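RhCC (Rhodococcus jostii, PDB 4U5R) is a magnesium-binding member of the tautomerase superfamily and probably acts as an unusual cofactor-independent oxygenase. Local coordinates at residues B[33-38]-B[131-137]; B[28-34]-B[66-71]; B[82-87]-B[101-105]. The protein carries 1 engineered substitution. All coordinates share one frame; numbering follows the deposited sequence.

Contact 1. Residues B[33-38]-B[131-137]; sequences NLPRFY and WAKENRP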
loop_
_atom_site.group_PDB
_atom_site.type_symbol
_atom_site.label_atom_id
_atom_site.label_comp_id
_atom_site.label_asym_id
_atom_site.label_seq_id
_atom_site.Cartn_x
_atom_site.Cartn_y
_atom_site.Cartn_z
ATOM N N ASN B 33 -1.236 18.585 16.356
ATOM C CA ASN B 33 -1.154 19.819 15.555
ATOM C C ASN B 33 -0.348 19.653 14.274
ATOM O O ASN B 33 0.572 20.413 13.976
ATOM C CB ASN B 33 -0.585 20.983 16.379
ATOM C CG ASN B 33 -0.717 22.328 15.658
ATOM O OD1 ASN B 33 -1.775 22.654 15.114
ATOM N ND2 ASN B 33 0.357 23.111 15.659
ATOM N N LEU B 34 -0.700 18.625 13.524
ATOM C CA LEU B 34 -0.136 18.416 12.211
ATOM C C LEU B 34 -0.710 19.461 11.262
ATOM O O LEU B 34 -1.880 19.840 11.382
ATOM C CB LEU B 34 -0.468 17.006 11.717
ATOM C CG LEU B 34 0.647 16.096 11.224
ATOM C CD1 LEU B 34 1.760 16.076 12.241
ATOM C CD2 LEU B 34 0.104 14.691 10.989
ATOM N N PRO B 35 0.105 19.923 10.310
ATOM C CA PRO B 35 -0.429 20.750 9.226
ATOM C C PRO B 35 -1.576 20.008 8.547
ATOM O O PRO B 35 -1.448 18.800 8.300
ATOM C CB PRO B 35 0.763 20.926 8.282
ATOM C CG PRO B 35 1.969 20.703 9.157
ATOM C CD PRO B 35 1.561 19.702 10.193
ATOM N N ARG B 36 -2.681 20.696 8.294
ATOM C CA ARG B 36 -3.862 20.030 7.771
ATOM C C ARG B 36 -3.552 19.335 6.458
ATOM O O ARG B 36 -4.016 18.210 6.223
ATOM C CB ARG B 36 -5.009 21.024 7.592
ATOM C CG ARG B 36 -5.487 21.662 8.877
ATOM C CD ARG B 36 -6.536 22.706 8.561
ATOM N NE ARG B 36 -7.621 22.079 7.824
ATOM C CZ ARG B 36 -8.653 21.482 8.406
ATOM N NH1 ARG B 36 -9.593 20.913 7.667
ATOM N NH2 ARG B 36 -8.741 21.457 9.732
ATOM N N PHE B 37 -2.739 19.968 5.613
ATOM C CA PHE B 37 -2.507 19.431 4.278
ATOM C C PHE B 37 -1.664 18.143 4.257
ATOM O O PHE B 37 -1.598 17.503 3.209
ATOM C CB PHE B 37 -1.856 20.479 3.360
ATOM C CG PHE B 37 -0.443 20.825 3.730
ATOM C CD1 PHE B 37 0.628 20.119 3.205
ATOM C CD2 PHE B 37 -0.193 21.892 4.570
ATOM C CE1 PHE B 37 1.925 20.455 3.551
ATOM C CE2 PHE B 37 1.105 22.233 4.914
ATOM C CZ PHE B 37 2.161 21.512 4.395
ATOM N N TYR B 38 -1.027 17.779 5.379
ATOM C CA TYR B 38 -0.397 16.451 5.521
ATOM C C TYR B 38 -1.418 15.326 5.362
ATOM O O TYR B 38 -1.066 14.227 4.921
ATOM C CB TYR B 38 0.288 16.260 6.883
ATOM C CG TYR B 38 1.634 16.921 7.080
ATOM C CD1 TYR B 38 2.152 17.795 6.140
ATOM C CD2 TYR B 38 2.378 16.660 8.220
ATOM C CE1 TYR B 38 3.379 18.407 6.340
ATOM C CE2 TYR B 38 3.608 17.255 8.424
ATOM C CZ TYR B 38 4.095 18.127 7.484
ATOM O OH TYR B 38 5.307 18.731 7.699
ATOM N N TRP B 131 4.355 25.808 8.913
ATOM C CA TRP B 131 3.650 25.073 7.876
ATOM C C TRP B 131 2.183 24.855 8.238
ATOM O O TRP B 131 1.313 24.966 7.377
ATOM C CB TRP B 131 4.333 23.729 7.630
ATOM C CG TRP B 131 5.528 23.779 6.735
ATOM C CD1 TRP B 131 6.391 24.827 6.549
ATOM C CD2 TRP B 131 5.995 22.722 5.896
ATOM N NE1 TRP B 131 7.370 24.480 5.642
ATOM C CE2 TRP B 131 7.147 23.194 5.225
ATOM C CE3 TRP B 131 5.552 21.417 5.646
ATOM C CZ2 TRP B 131 7.857 22.411 4.323
ATOM C CZ3 TRP B 131 6.265 20.636 4.765
ATOM C CH2 TRP B 131 7.402 21.138 4.103
ATOM N N ALA B 132 1.908 24.563 9.507
ATOM C CA ALA B 132 0.528 24.336 9.954
ATOM C C ALA B 132 -0.290 25.635 9.893
ATOM O O ALA B 132 -1.402 25.655 9.352
ATOM C CB ALA B 132 0.508 23.750 11.359
ATOM N N LYS B 133 0.289 26.721 10.401
ATOM C CA LYS B 133 -0.383 28.017 10.431
ATOM C C LYS B 133 -0.701 28.526 9.021
ATOM O O LYS B 133 -1.792 29.047 8.756
ATOM C CB LYS B 133 0.490 29.031 11.185
ATOM C CG LYS B 133 -0.164 30.377 11.443
ATOM C CD LYS B 133 0.790 31.330 12.152
ATOM C CE LYS B 133 2.026 31.600 11.303
ATOM N NZ LYS B 133 1.681 32.192 9.973
ATOM N N GLU B 134 0.256 28.373 8.118
ATOM C CA GLU B 134 0.084 28.813 6.743
ATOM C C GLU B 134 -0.739 27.827 5.937
ATOM O O GLU B 134 -1.341 28.180 4.921
ATOM C CB GLU B 134 1.447 29.002 6.078
ATOM C CG GLU B 134 2.258 30.115 6.688
ATOM C CD GLU B 134 1.719 31.481 6.310
ATOM O OE1 GLU B 134 0.958 31.570 5.320
ATOM O OE2 GLU B 134 2.053 32.461 7.005
ATOM N N ASN B 135 -0.750 26.586 6.418
ATOM C CA ASN B 135 -1.352 25.438 5.737
ATOM C C ASN B 135 -0.831 25.239 4.316
ATOM O O ASN B 135 -1.591 24.930 3.399
ATOM C CB ASN B 135 -2.874 25.547 5.720
ATOM C CG ASN B 135 -3.542 24.202 5.533
ATOM O OD1 ASN B 135 -2.927 23.155 5.762
ATOM N ND2 ASN B 135 -4.798 24.217 5.105
ATOM N N ARG B 136 0.479 25.393 4.152
ATOM C CA ARG B 136 1.127 25.091 2.879
ATOM C C ARG B 136 2.581 24.748 3.156
ATOM O O ARG B 136 3.149 25.181 4.151
ATOM C CB ARG B 136 1.007 26.265 1.903
ATOM C CG ARG B 136 1.591 27.561 2.425
ATOM C CD ARG B 136 1.297 28.725 1.480
ATOM N NE ARG B 136 -0.138 28.882 1.243
ATOM C CZ ARG B 136 -0.959 29.611 1.998
ATOM N NH1 ARG B 136 -0.502 30.271 3.060
ATOM N NH2 ARG B 136 -2.248 29.680 1.689
ATOM N N PRO B 137 3.184 23.925 2.298
ATOM C CA PRO B 137 4.608 23.648 2.520
ATOM C C PRO B 137 5.479 24.817 2.076
ATOM O O PRO B 137 5.564 25.103 0.883
ATOM C CB PRO B 137 4.868 22.398 1.673
ATOM C CG PRO B 137 3.774 22.369 0.674
ATOM C CD PRO B 137 2.590 23.078 1.253
HETATM O O HOH W 1 -2.947 23.495 9.155
HETATM O O HOH W 2 -7.493 22.462 4.581
#
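Asn-135 leaves helix 126-134 in a left-handed conformation, phi 54°, and from there its amide oxygen reaches both the backbone and the ring of Phe-37. Segment 33-38 is the link from helix 14-32 into strand 40-46, the return leg of a beta-alpha-beta crossover, so this contact ties the end of helix 126-134 and what follows onto that link. The bond from Phe-37 N to Asn-135 OD1, 3.2 Å, is weak and well bent at 133°; the same oxygen lies 3.2 Å from Phe-37 CD2, at the ring edge and near its plane. Phe-37 holds CG between its backbone N and carbonyl carbon (chi1 69°), which sends the ring toward segment 131-137. There Pro-137 CD sits over one face, 3.8 Å from the Phe-37 ring centroid, a CH-pi contact, while Phe-37 CZ meets Trp-131 CE3 at 3.6 Å. With only an alanine in place of Phe-37, Pro-137 CD would probably lose the ring face it rests on and Trp-131 CE3 its neighbour, leaving a gap beside the helix end. Next along the chain, Tyr-38 crosses the indole at about a right angle, its OH 3.4 Å from Trp-131 CE3, and Pro-35 CG packs on Ala-132 CB at 4.0 Å. Trp-131 NE1 is bonded to Ile-138 O. The Arg-36 guanidinium is salt-bridged to Glu-22 and also bonds Gly-54 O of the second subunit. One water accepts from Arg-36 N at 2.9 Å and lies close to Ala-132 O; a second accepts from both Arg-36 NE and Asn-135 ND2, at 3.3 Å from each nitrogen.

Contact 2. Residues B[28-34]-B[66-71]; sequences YVDYVNL and LDHIAR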
loop_
_atom_site.group_PDB
_atom_site.type_symbol
_atom_site.label_atom_id
_atom_site.label_comp_id
_atom_site.label_asym_id
_atom_site.label_seq_id
_atom_site.Cartn_x
_atom_site.Cartn_y
_atom_site.Cartn_z
ATOM N N TYR B 28 -5.569 14.490 13.430
ATOM C CA TYR B 28 -4.151 14.826 13.467
ATOM C C TYR B 28 -3.903 16.268 13.872
ATOM O O TYR B 28 -2.890 16.560 14.507
ATOM C CB TYR B 28 -3.507 14.541 12.114
ATOM C CG TYR B 28 -3.699 13.107 11.703
ATOM C CD1 TYR B 28 -2.852 12.110 12.182
ATOM C CD2 TYR B 28 -4.738 12.742 10.851
ATOM C CE1 TYR B 28 -3.032 10.782 11.819
ATOM C CE2 TYR B 28 -4.927 11.418 10.484
ATOM C CZ TYR B 28 -4.070 10.449 10.964
ATOM O OH TYR B 28 -4.257 9.138 10.584
ATOM N N VAL B 29 -4.825 17.158 13.508
ATOM C CA VAL B 29 -4.791 18.539 13.993
ATOM C C VAL B 29 -4.976 18.573 15.507
ATOM O O VAL B 29 -4.193 19.198 16.224
ATOM C CB VAL B 29 -5.885 19.416 13.349
ATOM C CG1 VAL B 29 -5.890 20.802 14.005
ATOM C CG2 VAL B 29 -5.673 19.552 11.861
ATOM N N ASP B 30 -6.003 17.881 15.994
ATOM C CA ASP B 30 -6.352 17.946 17.411
ATOM C C ASP B 30 -5.331 17.258 18.307
ATOM O O ASP B 30 -5.018 17.756 19.390
ATOM C CB ASP B 30 -7.739 17.339 17.657
ATOM C CG ASP B 30 -8.851 18.179 17.070
ATOM O OD1 ASP B 30 -8.567 19.334 16.693
ATOM O OD2 ASP B 30 -10.010 17.700 17.005
ATOM N N TYR B 31 -4.800 16.120 17.871
ATOM C CA TYR B 31 -3.931 15.340 18.750
ATOM C C TYR B 31 -2.441 15.641 18.599
ATOM O O TYR B 31 -1.665 15.367 19.515
ATOM C CB TYR B 31 -4.178 13.841 18.543
ATOM C CG TYR B 31 -5.371 13.326 19.316
ATOM C CD1 TYR B 31 -6.649 13.381 18.779
ATOM C CD2 TYR B 31 -5.217 12.793 20.590
ATOM C CE1 TYR B 31 -7.744 12.917 19.485
ATOM C CE2 TYR B 31 -6.308 12.323 21.307
ATOM C CZ TYR B 31 -7.565 12.389 20.748
ATOM O OH TYR B 31 -8.651 11.926 21.454
ATOM N N VAL B 32 -2.024 16.208 17.472
ATOM C CA VAL B 32 -0.592 16.412 17.272
ATOM C C VAL B 32 -0.272 17.665 16.431
ATOM O O VAL B 32 0.839 17.807 15.915
ATOM C CB VAL B 32 0.037 15.137 16.638
ATOM C CG1 VAL B 32 -0.260 15.046 15.145
ATOM C CG2 VAL B 32 1.532 15.055 16.924
ATOM N N ASN B 33 -1.236 18.585 16.356
ATOM C CA ASN B 33 -1.154 19.819 15.555
ATOM C C ASN B 33 -0.348 19.653 14.274
ATOM O O ASN B 33 0.572 20.413 13.976
ATOM C CB ASN B 33 -0.585 20.983 16.379
ATOM C CG ASN B 33 -0.717 22.328 15.658
ATOM O OD1 ASN B 33 -1.775 22.654 15.114
ATOM N ND2 ASN B 33 0.357 23.111 15.659
ATOM N N LEU B 34 -0.700 18.625 13.524
ATOM C CA LEU B 34 -0.136 18.416 12.211
ATOM C C LEU B 34 -0.710 19.461 11.262
ATOM O O LEU B 34 -1.880 19.840 11.382
ATOM C CB LEU B 34 -0.468 17.006 11.717
ATOM C CG LEU B 34 0.647 16.096 11.224
ATOM C CD1 LEU B 34 1.760 16.076 12.241
ATOM C CD2 LEU B 34 0.104 14.691 10.989
ATOM N N LEU B 66 -4.290 2.841 5.847
ATOM C CA LEU B 66 -3.568 4.098 5.922
ATOM C C LEU B 66 -2.122 3.890 6.285
ATOM O O LEU B 66 -1.816 2.956 7.000
ATOM C CB LEU B 66 -4.272 5.032 6.911
ATOM C CG LEU B 66 -4.554 4.583 8.350
ATOM C CD1 LEU B 66 -4.288 5.685 9.367
ATOM C CD2 LEU B 66 -5.978 4.067 8.467
ATOM N N ASP B 67 -1.238 4.715 5.715
ATOM C CA ASP B 67 0.139 4.851 6.200
ATOM C C ASP B 67 0.292 6.044 7.124
ATOM O O ASP B 67 -0.245 7.124 6.854
ATOM C CB ASP B 67 1.138 5.039 5.047
ATOM C CG ASP B 67 1.276 3.813 4.149
ATOM O OD1 ASP B 67 1.137 2.668 4.608
ATOM O OD2 ASP B 67 1.581 4.005 2.959
ATOM N N HIS B 68 1.060 5.860 8.193
ATOM C CA HIS B 68 1.520 6.971 9.008
ATOM C C HIS B 68 2.980 7.192 8.695
ATOM O O HIS B 68 3.772 6.247 8.766
ATOM C CB HIS B 68 1.335 6.677 10.491
ATOM C CG HIS B 68 -0.043 6.959 10.998
ATOM N ND1 HIS B 68 -0.373 6.829 12.327
ATOM C CD2 HIS B 68 -1.167 7.390 10.371
ATOM C CE1 HIS B 68 -1.639 7.164 12.502
ATOM N NE2 HIS B 68 -2.145 7.507 11.330
ATOM N N ILE B 69 3.319 8.432 8.353
ATOM C CA ILE B 69 4.653 8.793 7.891
ATOM C C ILE B 69 5.340 9.779 8.813
ATOM O O ILE B 69 6.525 9.640 9.098
ATOM C CB ILE B 69 4.592 9.410 6.486
ATOM C CG1 ILE B 69 3.695 8.556 5.585
ATOM C CG2 ILE B 69 5.998 9.554 5.911
ATOM C CD1 ILE B 69 3.081 9.328 4.396
ATOM N N ALA B 70 4.592 10.777 9.276
ATOM C CA ALA B 70 5.185 11.893 10.007
ATOM C C ALA B 70 5.540 11.501 11.440
ATOM O O ALA B 70 6.590 11.889 11.955
ATOM C CB ALA B 70 4.241 13.094 9.991
ATOM N N ARG B 71 4.683 10.716 12.083
ATOM C CA ARG B 71 4.909 10.351 13.476
ATOM C C ARG B 71 4.932 8.839 13.664
ATOM O O ARG B 71 4.286 8.099 12.918
ATOM C CB ARG B 71 3.825 10.954 14.380
ATOM C CG ARG B 71 3.692 12.473 14.337
ATOM C CD ARG B 71 4.782 13.163 15.145
ATOM N NE ARG B 71 4.412 14.531 15.513
ATOM C CZ ARG B 71 4.570 15.588 14.722
ATOM N NH1 ARG B 71 5.080 15.437 13.506
ATOM N NH2 ARG B 71 4.210 16.794 15.144
#
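Tyr-28 and His-68 point their polar ends at one another, the phenol oxygen lying near the imidazole plane and His-68 NE2 lying near the phenol plane. Tyr-28 OH and His-68 NE2 are 2.8 Å apart, a hydrogen bond in which either could be the donor. The ring planes stand at 81°, with the pair oblique overall. His-68 carries its CG anti to the carbonyl carbon (chi1 -83°), which swings NE2 from the strand toward the helix. Tyr-28 OH is also bonded to Trp-3 NE1, and Leu-66 CD1 approaches the same oxygen at 3.7 Å, so the hydroxyl is set between polar partners and an apolar neighbour.

Further along, Arg-71 lies against Val-32 and Leu-34. Its chain bends at chi2 (-78°), and Leu-34 CD1 sits over one face of the guanidinium, displaced toward the rim and 3.6 Å from Arg-71 NH1. Val-32 comes at the group obliquely, CG2 being 3.2 Å from Arg-71 NE. With these methyls beside it, the charge is met by a salt bridge from NH2 to Glu-128. Tyr-28 O, in turn, accepts from both Val-32 N and Leu-34 N, which ties down the turn that carries the two apolar side chains.

Tyr-28 also touches Pro-1, whose counterpart is the catalytic amine in many tautomerase relatives. The His-68 side chain is about 7 Å from that of Ala-106, an engineered residue at a magnesium-binding position, with no metal bound to this chain. Met-82 of helix 76-90 touches both side chains of the pair, and strand 61-68 runs between strands 2-8 and 100-107, with Ile-105 of the latter against His-68.

Contact 3. Residues B[82-87]-B[101-105]; sequences MMTVAE and WEIHI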
loop_
_atom_site.group_PDB
_atom_site.type_symbol
_atom_site.label_atom_id
_atom_site.label_comp_id
_atom_site.label_asym_id
_atom_site.label_seq_id
_atom_site.Cartn_x
_atom_site.Cartn_y
_atom_site.Cartn_z
ATOM N N MET B 82 -5.376 5.767 18.889
ATOM C CA MET B 82 -5.466 6.068 17.463
ATOM C C MET B 82 -6.582 5.269 16.773
ATOM O O MET B 82 -7.392 5.832 16.013
ATOM C CB MET B 82 -4.128 5.781 16.769
ATOM C CG MET B 82 -4.196 5.879 15.243
ATOM S SD MET B 82 -4.526 7.568 14.720
ATOM C CE MET B 82 -5.596 7.284 13.310
ATOM N N MET B 83 -6.608 3.962 17.030
ATOM C CA MET B 83 -7.661 3.095 16.502
ATOM C C MET B 83 -9.023 3.514 17.036
ATOM O O MET B 83 -10.007 3.541 16.297
ATOM C CB MET B 83 -7.393 1.624 16.852
ATOM C CG MET B 83 -6.041 1.114 16.376
ATOM S SD MET B 83 -5.620 1.575 14.674
ATOM C CE MET B 83 -6.818 0.684 13.663
ATOM N N THR B 84 -9.076 3.856 18.319
ATOM C CA THR B 84 -10.344 4.229 18.933
ATOM C C THR B 84 -10.886 5.503 18.295
ATOM O O THR B 84 -12.053 5.574 17.912
ATOM C CB THR B 84 -10.194 4.411 20.460
ATOM O OG1 THR B 84 -9.828 3.154 21.046
ATOM C CG2 THR B 84 -11.502 4.892 21.078
ATOM N N VAL B 85 -10.029 6.504 18.145
ATOM C CA VAL B 85 -10.468 7.766 17.569
ATOM C C VAL B 85 -10.815 7.636 16.073
ATOM O O VAL B 85 -11.785 8.230 15.598
ATOM C CB VAL B 85 -9.398 8.850 17.778
ATOM C CG1 VAL B 85 -9.820 10.138 17.108
ATOM C CG2 VAL B 85 -9.192 9.084 19.268
ATOM N N ALA B 86 -10.046 6.840 15.339
ATOM C CA ALA B 86 -10.342 6.581 13.935
ATOM C C ALA B 86 -11.750 6.006 13.766
ATOM O O ALA B 86 -12.502 6.464 12.917
ATOM C CB ALA B 86 -9.317 5.631 13.343
ATOM N N GLU B 87 -12.103 5.018 14.586
ATOM C CA GLU B 87 -13.419 4.392 14.472
ATOM C C GLU B 87 -14.512 5.381 14.846
ATOM O O GLU B 87 -15.593 5.381 14.256
ATOM C CB GLU B 87 -13.516 3.135 15.350
ATOM C CG GLU B 87 -12.598 1.998 14.926
ATOM C CD GLU B 87 -13.045 1.290 13.657
ATOM O OE1 GLU B 87 -14.137 1.604 13.126
ATOM O OE2 GLU B 87 -12.283 0.414 13.192
ATOM N N TRP B 101 -17.054 -3.186 7.491
ATOM C CA TRP B 101 -15.788 -2.485 7.254
ATOM C C TRP B 101 -14.620 -3.070 8.037
ATOM O O TRP B 101 -14.785 -3.833 8.997
ATOM C CB TRP B 101 -15.919 -0.966 7.557
ATOM C CG TRP B 101 -15.884 -0.568 9.016
ATOM C CD1 TRP B 101 -14.861 0.060 9.674
ATOM C CD2 TRP B 101 -16.910 -0.790 9.990
ATOM N NE1 TRP B 101 -15.197 0.251 10.994
ATOM C CE2 TRP B 101 -16.449 -0.265 11.214
ATOM C CE3 TRP B 101 -18.186 -1.367 9.939
ATOM C CZ2 TRP B 101 -17.214 -0.317 12.387
ATOM C CZ3 TRP B 101 -18.940 -1.426 11.103
ATOM C CH2 TRP B 101 -18.447 -0.905 12.307
ATOM N N GLU B 102 -13.428 -2.699 7.588
ATOM C CA GLU B 102 -12.166 -3.141 8.162
ATOM C C GLU B 102 -11.136 -2.047 7.913
ATOM O O GLU B 102 -11.152 -1.403 6.867
ATOM C CB GLU B 102 -11.708 -4.477 7.548
ATOM C CG GLU B 102 -10.419 -5.010 8.152
ATOM C CD GLU B 102 -9.970 -6.349 7.581
ATOM O OE1 GLU B 102 -10.426 -6.743 6.490
ATOM O OE2 GLU B 102 -9.124 -7.006 8.227
ATOM N N ILE B 103 -10.240 -1.847 8.870
ATOM C CA ILE B 103 -9.222 -0.806 8.800
ATOM C C ILE B 103 -7.913 -1.353 9.314
ATOM O O ILE B 103 -7.894 -2.131 10.278
ATOM C CB ILE B 103 -9.591 0.435 9.646
ATOM C CG1 ILE B 103 -8.559 1.560 9.451
ATOM C CG2 ILE B 103 -9.694 0.070 11.130
ATOM C CD1 ILE B 103 -9.053 2.930 9.943
ATOM N N HIS B 104 -6.815 -0.954 8.679
ATOM C CA HIS B 104 -5.499 -1.187 9.258
ATOM C C HIS B 104 -4.500 -0.093 8.893
ATOM O O HIS B 104 -4.691 0.658 7.930
ATOM C CB HIS B 104 -4.965 -2.593 8.890
ATOM C CG HIS B 104 -4.463 -2.746 7.483
ATOM N ND1 HIS B 104 -5.299 -2.877 6.395
ATOM C CD2 HIS B 104 -3.200 -2.874 7.002
ATOM C CE1 HIS B 104 -4.576 -3.032 5.298
ATOM N NE2 HIS B 104 -3.298 -3.037 5.640
ATOM N N ILE B 105 -3.463 0.016 9.723
ATOM C CA ILE B 105 -2.431 1.038 9.597
ATOM C C ILE B 105 -1.035 0.435 9.451
ATOM O O ILE B 105 -0.692 -0.563 10.086
ATOM C CB ILE B 105 -2.385 1.977 10.817
ATOM C CG1 ILE B 105 -3.791 2.358 11.275
ATOM C CG2 ILE B 105 -1.516 3.201 10.513
ATOM C CD1 ILE B 105 -3.817 3.446 12.349
#
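Met-83 and Ile-105 reach toward each other tip to tip, with Met-83 SD 3.5 Å from Ile-105 CD1. That methyl is shared: Met-82 CG comes to 3.8 Å from Ile-105 CD1, crossing it obliquely, so two successive methionines of the helix hold one isoleucine end. Both methionine chains are bent, and Met-83 curls round so that its CE lies 3.9 Å from Ile-103 CG2 as the two side chains slide past each other. One turn on, Ala-86 CB faces Ile-103 CD1 more loosely, at 4.4 Å. Because residues alternate along a strand, Ile-103 and Ile-105 look toward the helix while Glu-102 and His-104 look away.

This is the helix-on-sheet layer of a beta-alpha-beta unit, in which helix 76-90 follows strand 61-68 and leads to strand 100-107, with the short segment axes 10.5 Å apart and running at 141°. Along the strand's edge, Glu-102, Ile-103 and His-104 pair in an antiparallel ladder with a strand of the third subunit, so the sheet runs on across the interface, and His-104 NE2 bonds Asp-67 of that chain.

Toward the edge the apolar packing gives way to Glu-87. Its chain bends at chi2 (-73°), bringing the carboxylate beside the strand, where Glu-87 OE2 rests 3.3 Å from Ile-103 CG2. The other oxygen, OE1, accepts from Trp-101 NE1 at 2.7 Å; the bond is nearly straight (161°), uses the syn lone pair of OE1 and lies close to the indole plane. The Trp-101 ring also packs on Ile-94 and Lys-95, while Arg-114 of the third subunit lies against Glu-87.

How the contacts relate
Contacts 1 and 2 overlap just after helix 14-32, sharing Asn-33 and Leu-34, with centres 11 Å apart; along the chain their segments alternate. Contact 3 follows contact 2 in sequence and is nested inside the loop that contact 1 closes. Contacts 2 and 3, with centres 14 Å apart, meet directly on neighbouring strands 61-68 and 100-107 of the same mixed sheet, where Leu-66 packs on Ile-103. Contacts 1 and 3 do not touch: their centres are 23 Å apart, on opposite sides of the chain's centre. All three reach other subunits of the trimer: contacts 1 and 2 the second, contact 3 the third.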